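Local structure of nitrite reductase (Hyphomicrobium denitrificans, 2DV6) at residues A[110-115]-A[126-131]. The protein probably reduces nitrite to nitric oxide with electrons from cytochrome c, as a copper-containing enzyme of the denitrification pathway. Residues are numbered along the deposited sequence; the frame is centred on the assembly and turned at random.
Sequences FNYYCS and GNIQVL. With CU (copper (II) ion), chain I.
F110 and Y112 pair with I128 and G126 as two antiparallel hydrogen-bonded pairs, with N111 and N127 as the non-hydrogen-bonded pair between them. Four backbone bonds join the strands. I128 N to F110 O is nearly straight, 2.8 Å with 177° at the hydrogen. Y112 N also reaches G126 O at 2.8 Å, but it sits above the carbonyl plane.

Y112 carries the main side-chain contact. Its CG stands between the backbone N and the carbonyl carbon (chi1 65°), which lays the ring over G126. G126 CA lies over the ring face, 3.9 Å from the centroid, in a CH-pi contact. G126 has no side chain, so the ring can lie directly on its backbone. Further along, Y112 CD1 touches I128 CG1 at 3.9 Å. The Y112 hydroxyl is hydrogen-bonded to P55 O, and Y42 meets the ring edge-to-face. An alanine in place of Y112 would probably open a gap over G126 and leave P55 O without this partner. On the same face of the sheet, F110 CE1 packs against V130 CG2 at 3.8 Å. The side chains of N111 and N127 lie side by side on the other face.

Beyond the paired region, C114 SG binds copper at 2.2 Å, with H77 and H119 as further ligands and M124 completing the site. Two neighbouring antiparallel strands flanking a Cys-His-Met ligand loop are characteristic of a cupredoxin domain with a type 1 copper site.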
loop_
_atom_site.group_PDB
_atom_site.type_symbol
_atom_site.label_atom_id
_atom_site.label_comp_id
_atom_site.label_asym_id
_atom_site.label_seq_id
_atom_site.Cartn_x
_atom_site.Cartn_y
_atom_site.Cartn_z
ATOM N N PHE A 110 28.237 -18.825 -21.990
ATOM C CA PHE A 110 27.976 -17.621 -22.766
ATOM C C PHE A 110 27.339 -16.555 -21.873
ATOM O O PHE A 110 26.392 -16.850 -21.142
ATOM C CB PHE A 110 27.031 -17.967 -23.932
ATOM C CG PHE A 110 27.528 -19.096 -24.787
ATOM C CD1 PHE A 110 27.251 -20.419 -24.445
ATOM C CD2 PHE A 110 28.308 -18.839 -25.916
ATOM C CE1 PHE A 110 27.733 -21.477 -25.231
ATOM C CE2 PHE A 110 28.801 -19.897 -26.707
ATOM C CZ PHE A 110 28.512 -21.215 -26.356
ATOM N N ASN A 111 27.825 -15.322 -21.952
ATOM C CA ASN A 111 27.240 -14.236 -21.182
ATOM C C ASN A 111 25.910 -13.767 -21.792
ATOM O O ASN A 111 25.755 -13.760 -23.001
ATOM C CB ASN A 111 28.200 -13.053 -21.097
ATOM C CG ASN A 111 29.461 -13.374 -20.314
ATOM O OD1 ASN A 111 30.548 -12.984 -20.711
ATOM N ND2 ASN A 111 29.327 -14.096 -19.206
ATOM N N TYR A 112 24.956 -13.385 -20.952
ATOM C CA TYR A 112 23.832 -12.587 -21.435
ATOM C C TYR A 112 23.957 -11.260 -20.713
ATOM O O TYR A 112 24.433 -11.226 -19.594
ATOM C CB TYR A 112 22.479 -13.271 -21.200
ATOM C CG TYR A 112 22.045 -13.495 -19.745
ATOM C CD1 TYR A 112 22.251 -14.723 -19.115
ATOM C CD2 TYR A 112 21.392 -12.481 -19.019
ATOM C CE1 TYR A 112 21.820 -14.958 -17.778
ATOM C CE2 TYR A 112 20.977 -12.682 -17.667
ATOM C CZ TYR A 112 21.170 -13.936 -17.071
ATOM O OH TYR A 112 20.749 -14.134 -15.773
ATOM N N TYR A 113 23.572 -10.154 -21.346
ATOM C CA TYR A 113 23.809 -8.849 -20.706
ATOM C C TYR A 113 22.873 -7.806 -21.316
ATOM O O TYR A 113 22.279 -8.033 -22.383
ATOM C CB TYR A 113 25.281 -8.417 -20.868
ATOM C CG TYR A 113 25.659 -8.231 -22.331
ATOM C CD1 TYR A 113 25.480 -6.996 -22.973
ATOM C CD2 TYR A 113 26.162 -9.292 -23.077
ATOM C CE1 TYR A 113 25.786 -6.835 -24.338
ATOM C CE2 TYR A 113 26.487 -9.135 -24.439
ATOM C CZ TYR A 113 26.282 -7.921 -25.049
ATOM O OH TYR A 113 26.598 -7.780 -26.366
ATOM N N CYS A 114 22.752 -6.664 -20.638
ATOM C CA CYS A 114 21.962 -5.561 -21.151
ATOM C C CYS A 114 22.874 -4.611 -21.920
ATOM O O CYS A 114 23.954 -4.269 -21.430
ATOM C CB CYS A 114 21.240 -4.820 -20.020
ATOM S SG CYS A 114 20.282 -3.460 -20.660
ATOM N N SER A 115 22.425 -4.186 -23.108
ATOM C CA SER A 115 23.270 -3.421 -24.024
ATOM C C SER A 115 23.029 -1.931 -23.880
ATOM O O SER A 115 23.674 -1.151 -24.547
ATOM C CB SER A 115 22.983 -3.817 -25.476
ATOM O OG SER A 115 21.709 -3.317 -25.864
ATOM N N GLY A 126 24.656 -12.056 -16.786
ATOM C CA GLY A 126 24.774 -13.398 -16.196
ATOM C C GLY A 126 25.259 -14.435 -17.222
ATOM O O GLY A 126 25.709 -14.073 -18.293
ATOM N N ASN A 127 25.179 -15.713 -16.894
ATOM C CA ASN A 127 25.596 -16.775 -17.829
ATOM C C ASN A 127 24.527 -17.749 -18.255
ATOM O O ASN A 127 23.610 -18.087 -17.490
ATOM C CB ASN A 127 26.734 -17.604 -17.238
ATOM C CG ASN A 127 27.914 -16.753 -16.855
ATOM O OD1 ASN A 127 28.314 -15.869 -17.609
ATOM N ND2 ASN A 127 28.477 -16.999 -15.676
ATOM N N ILE A 128 24.661 -18.207 -19.489
ATOM C CA ILE A 128 23.937 -19.363 -19.977
ATOM C C ILE A 128 25.001 -20.471 -20.086
ATOM O O ILE A 128 26.037 -20.241 -20.675
ATOM C CB ILE A 128 23.339 -19.084 -21.388
ATOM C CG1 ILE A 128 22.408 -17.878 -21.329
ATOM C CG2 ILE A 128 22.626 -20.359 -21.945
ATOM C CD1 ILE A 128 21.584 -17.655 -22.565
ATOM N N GLN A 129 24.763 -21.634 -19.483
ATOM C CA GLN A 129 25.608 -22.797 -19.668
ATOM C C GLN A 129 24.902 -23.768 -20.612
ATOM O O GLN A 129 23.836 -24.302 -20.285
ATOM C CB GLN A 129 25.841 -23.508 -18.352
ATOM C CG GLN A 129 26.940 -22.915 -17.467
ATOM C CD GLN A 129 27.020 -23.627 -16.106
ATOM O OE1 GLN A 129 26.404 -24.694 -15.890
ATOM N NE2 GLN A 129 27.787 -23.029 -15.172
ATOM N N VAL A 130 25.486 -23.976 -21.785
ATOM C CA VAL A 130 24.996 -25.014 -22.679
ATOM C C VAL A 130 25.792 -26.295 -22.388
ATOM O O VAL A 130 27.007 -26.332 -22.621
ATOM C CB VAL A 130 25.142 -24.625 -24.135
ATOM C CG1 VAL A 130 24.585 -25.731 -25.011
ATOM C CG2 VAL A 130 24.437 -23.292 -24.419
ATOM N N LEU A 131 25.120 -27.311 -21.850
ATOM C CA LEU A 131 25.766 -28.567 -21.476
ATOM C C LEU A 131 25.563 -29.604 -22.562
ATOM O O LEU A 131 24.587 -29.541 -23.303
ATOM C CB LEU A 131 25.201 -29.113 -20.162
ATOM C CG LEU A 131 25.278 -28.314 -18.857
ATOM C CD1 LEU A 131 24.371 -28.931 -17.798
ATOM C CD2 LEU A 131 26.678 -28.275 -18.338
HETATM CU CU CU I . 19.393 -2.500 -18.883
#